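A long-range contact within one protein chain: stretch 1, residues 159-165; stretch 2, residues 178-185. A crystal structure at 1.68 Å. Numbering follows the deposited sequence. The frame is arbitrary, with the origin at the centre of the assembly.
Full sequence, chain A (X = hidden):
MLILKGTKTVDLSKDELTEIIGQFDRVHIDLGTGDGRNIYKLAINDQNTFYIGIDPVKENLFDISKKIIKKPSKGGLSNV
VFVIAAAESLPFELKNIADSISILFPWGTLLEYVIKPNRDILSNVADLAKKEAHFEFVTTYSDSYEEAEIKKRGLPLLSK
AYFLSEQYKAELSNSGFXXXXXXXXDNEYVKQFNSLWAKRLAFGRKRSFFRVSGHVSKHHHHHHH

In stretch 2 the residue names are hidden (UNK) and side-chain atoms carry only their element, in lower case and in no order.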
# COMPACT_ATOMS: atom_id res chain seq x y z
N SER A 159 -4.52 18.94 7.34
CA SER A 159 -5.93 19.33 7.40
C SER A 159 -6.59 19.00 6.07
O SER A 159 -5.92 18.84 5.06
CB SER A 159 -6.06 20.83 7.66
OG SER A 159 -5.74 21.57 6.49
N LYS A 160 -7.92 18.91 6.08
CA LYS A 160 -8.65 18.61 4.86
C LYS A 160 -8.43 19.74 3.85
O LYS A 160 -8.36 19.51 2.65
CB LYS A 160 -10.15 18.46 5.15
CG LYS A 160 -10.95 18.02 3.94
CD LYS A 160 -12.43 17.85 4.26
CE LYS A 160 -13.20 17.40 3.02
NZ LYS A 160 -14.65 17.23 3.29
N ALA A 161 -8.31 20.96 4.36
CA ALA A 161 -8.09 22.13 3.52
C ALA A 161 -6.79 22.02 2.74
O ALA A 161 -6.73 22.35 1.55
CB ALA A 161 -8.08 23.40 4.37
N TYR A 162 -5.74 21.55 3.40
CA TYR A 162 -4.45 21.40 2.74
C TYR A 162 -4.57 20.45 1.56
O TYR A 162 -4.16 20.77 0.44
CB TYR A 162 -3.41 20.86 3.72
CG TYR A 162 -2.08 20.58 3.06
CD1 TYR A 162 -1.32 21.61 2.51
CD2 TYR A 162 -1.60 19.27 2.95
CE1 TYR A 162 -0.11 21.35 1.87
CE2 TYR A 162 -0.39 19.00 2.31
CZ TYR A 162 0.35 20.05 1.77
OH TYR A 162 1.54 19.80 1.15
N PHE A 163 -5.13 19.27 1.81
CA PHE A 163 -5.28 18.27 0.76
C PHE A 163 -6.27 18.69 -0.33
O PHE A 163 -6.24 18.15 -1.43
CB PHE A 163 -5.69 16.93 1.38
CG PHE A 163 -4.62 16.31 2.23
CD1 PHE A 163 -3.38 15.99 1.69
CD2 PHE A 163 -4.84 16.06 3.58
CE1 PHE A 163 -2.37 15.44 2.47
CE2 PHE A 163 -3.84 15.51 4.38
CZ PHE A 163 -2.60 15.20 3.82
N LEU A 164 -7.11 19.67 -0.02
CA LEU A 164 -8.09 20.17 -0.98
C LEU A 164 -7.56 21.38 -1.75
O LEU A 164 -8.20 21.84 -2.70
CB LEU A 164 -9.39 20.57 -0.27
CG LEU A 164 -10.34 19.47 0.18
CD1 LEU A 164 -11.44 20.07 1.04
CD2 LEU A 164 -10.94 18.77 -1.04
N SER A 165 -6.41 21.90 -1.34
CA SER A 165 -5.83 23.07 -2.00
C SER A 165 -5.45 22.81 -3.45
O SER A 165 -5.09 21.69 -3.83
CB SER A 165 -4.61 23.57 -1.22
OG SER A 165 -3.53 22.65 -1.26
N UNK A 178 -4.58 11.93 -9.97
CA UNK A 178 -5.71 12.84 -10.11
C UNK A 178 -6.66 12.67 -8.92
O UNK A 178 -7.38 11.67 -8.84
c UNK A 178 -5.63 12.72 -12.67
n UNK A 178 -5.29 16.61 -14.44
n UNK A 178 -4.89 14.34 -14.36
n UNK A 178 -4.28 15.56 -16.21
c UNK A 178 -5.47 14.18 -13.03
c UNK A 178 -4.82 15.50 -15.00
c UNK A 178 -6.45 12.55 -11.40
N UNK A 179 -6.67 13.64 -8.02
CA UNK A 179 -7.54 13.58 -6.85
C UNK A 179 -9.02 13.68 -7.21
O UNK A 179 -9.44 14.63 -7.88
c UNK A 179 -7.21 14.72 -5.85
c UNK A 179 -5.76 14.62 -5.38
c UNK A 179 -8.16 14.66 -4.66
c UNK A 179 -5.34 15.75 -4.45
N UNK A 180 -9.80 12.69 -6.78
CA UNK A 180 -11.24 12.70 -7.03
C UNK A 180 -12.01 12.98 -5.75
O UNK A 180 -13.16 13.43 -5.79
c UNK A 180 -11.14 11.13 -9.00
o UNK A 180 -11.16 12.08 -9.82
o UNK A 180 -10.71 10.00 -9.27
c UNK A 180 -11.70 11.37 -7.62
N UNK A 181 -11.39 12.71 -4.61
CA UNK A 181 -12.05 12.93 -3.34
C UNK A 181 -11.08 13.07 -2.17
O UNK A 181 -10.02 12.45 -2.16
c UNK A 181 -13.86 12.04 -1.80
o UNK A 181 -14.76 12.91 -1.87
o UNK A 181 -13.63 11.38 -0.77
c UNK A 181 -13.02 11.79 -3.04
N UNK A 182 -11.46 13.89 -1.20
CA UNK A 182 -10.67 14.08 0.02
C UNK A 182 -11.66 13.96 1.17
O UNK A 182 -12.62 14.74 1.26
c UNK A 182 -9.01 15.61 -1.07
c UNK A 182 -10.00 15.47 0.08
c UNK A 182 -9.28 15.64 1.41
N UNK A 183 -11.45 12.99 2.05
CA UNK A 183 -12.35 12.78 3.17
C UNK A 183 -11.62 12.68 4.50
O UNK A 183 -10.57 12.05 4.59
c UNK A 183 -14.25 11.22 3.96
c UNK A 183 -13.16 11.50 2.94
c UNK A 183 -16.22 9.76 4.52
n UNK A 183 -17.02 8.56 4.12
c UNK A 183 -15.06 9.99 3.57
N UNK A 184 -12.17 13.31 5.53
CA UNK A 184 -11.57 13.24 6.86
C UNK A 184 -12.25 12.08 7.58
O UNK A 184 -13.48 12.06 7.73
c UNK A 184 -11.08 16.03 9.54
o UNK A 184 -11.55 16.97 8.85
c UNK A 184 -11.10 14.63 8.96
c UNK A 184 -11.81 14.56 7.61
o UNK A 184 -10.58 16.20 10.67
N UNK A 185 -11.46 11.11 8.02
CA UNK A 185 -11.98 9.93 8.70
C UNK A 185 -11.67 9.96 10.20
O UNK A 185 -10.79 10.69 10.63
c UNK A 185 -11.39 8.67 8.05
c UNK A 185 -13.13 8.18 6.32
c UNK A 185 -10.73 7.54 5.91
c UNK A 185 -11.67 8.56 6.55
O HOH W 1 -14.70 14.83 5.02
O HOH W 2 -9.47 19.33 8.38

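Position 178 opens the strand with a side chain of three carbons, a nitrogen, and a further carbon carrying two more nitrogens. This guanidinium-ended chain is arginine, R178, and it lies out of reach of the helix. At position 179 there are four carbons, forked at the first, with one arm two carbons long; CB points toward stretch 1, and the longer arm reaches the backbone of F163. This is isoleucine, I179. The tip of its longer arm, CD1, lies 4.0 Å from F163 O, a marginal contact.

Position 180 has two carbons, the second carrying two oxygens, and no counterpart on stretch 1; the short carboxylate identifies aspartate, D180. The same set of atoms recurs at position 181, making it D181. Its CB points away from the helix and the side chain makes no contact with it.

Position 182 carries just three carbons, one bonded to CA and to the other two. Buried and directed toward the helix, they pack against K160, F163 and L164. With no oxygen among them, the fork is that of valine, V182. CB is 3.6 Å from L164 CD2, CG1 is 3.8 Å from F163 CB, and CG1 is also 3.9 Å from K160 CG.

At position 183 four carbons run in a row to a nitrogen, an extended lysine, K183, whose CB points away from stretch 1. Position 184 turns back toward the helix with three carbons, the third carrying two oxygens, one of which lies near K160; one carbon longer than the aspartates, it is glutamate, E184. Its OE2 is 4.2 Å from K160 CB. Position 185 ends the stretch with four carbons forked at the second: leucine, L185, buried but out of reach of stretch 1.

Helix 160-164 and the strand run nearly antiparallel, at 169°, so K160 lies beside E184 and L164 beside V182. S159 caps the helix start, its OG accepting from Y162 N at 3.1 Å. No direct hydrogen bond crosses between the stretches. V182 dominates the small interface, packing against F163 CB, the end of L164 and the aliphatic part of K160. The fully extended K160 chain reaches across the strand, bringing its CE to 3.2 Å from V182 O. Two waters complete the link at this end: one accepts from both K160 NZ and E184 N, each at 3.0 Å, while the other accepts from K160 N at 2.8 Å and donates to E184 OE2 at 3.2 Å. An apolar centre is thus joined to a solvent-bridged margin.

Stretch 2 (178-185) RIDDVKEL
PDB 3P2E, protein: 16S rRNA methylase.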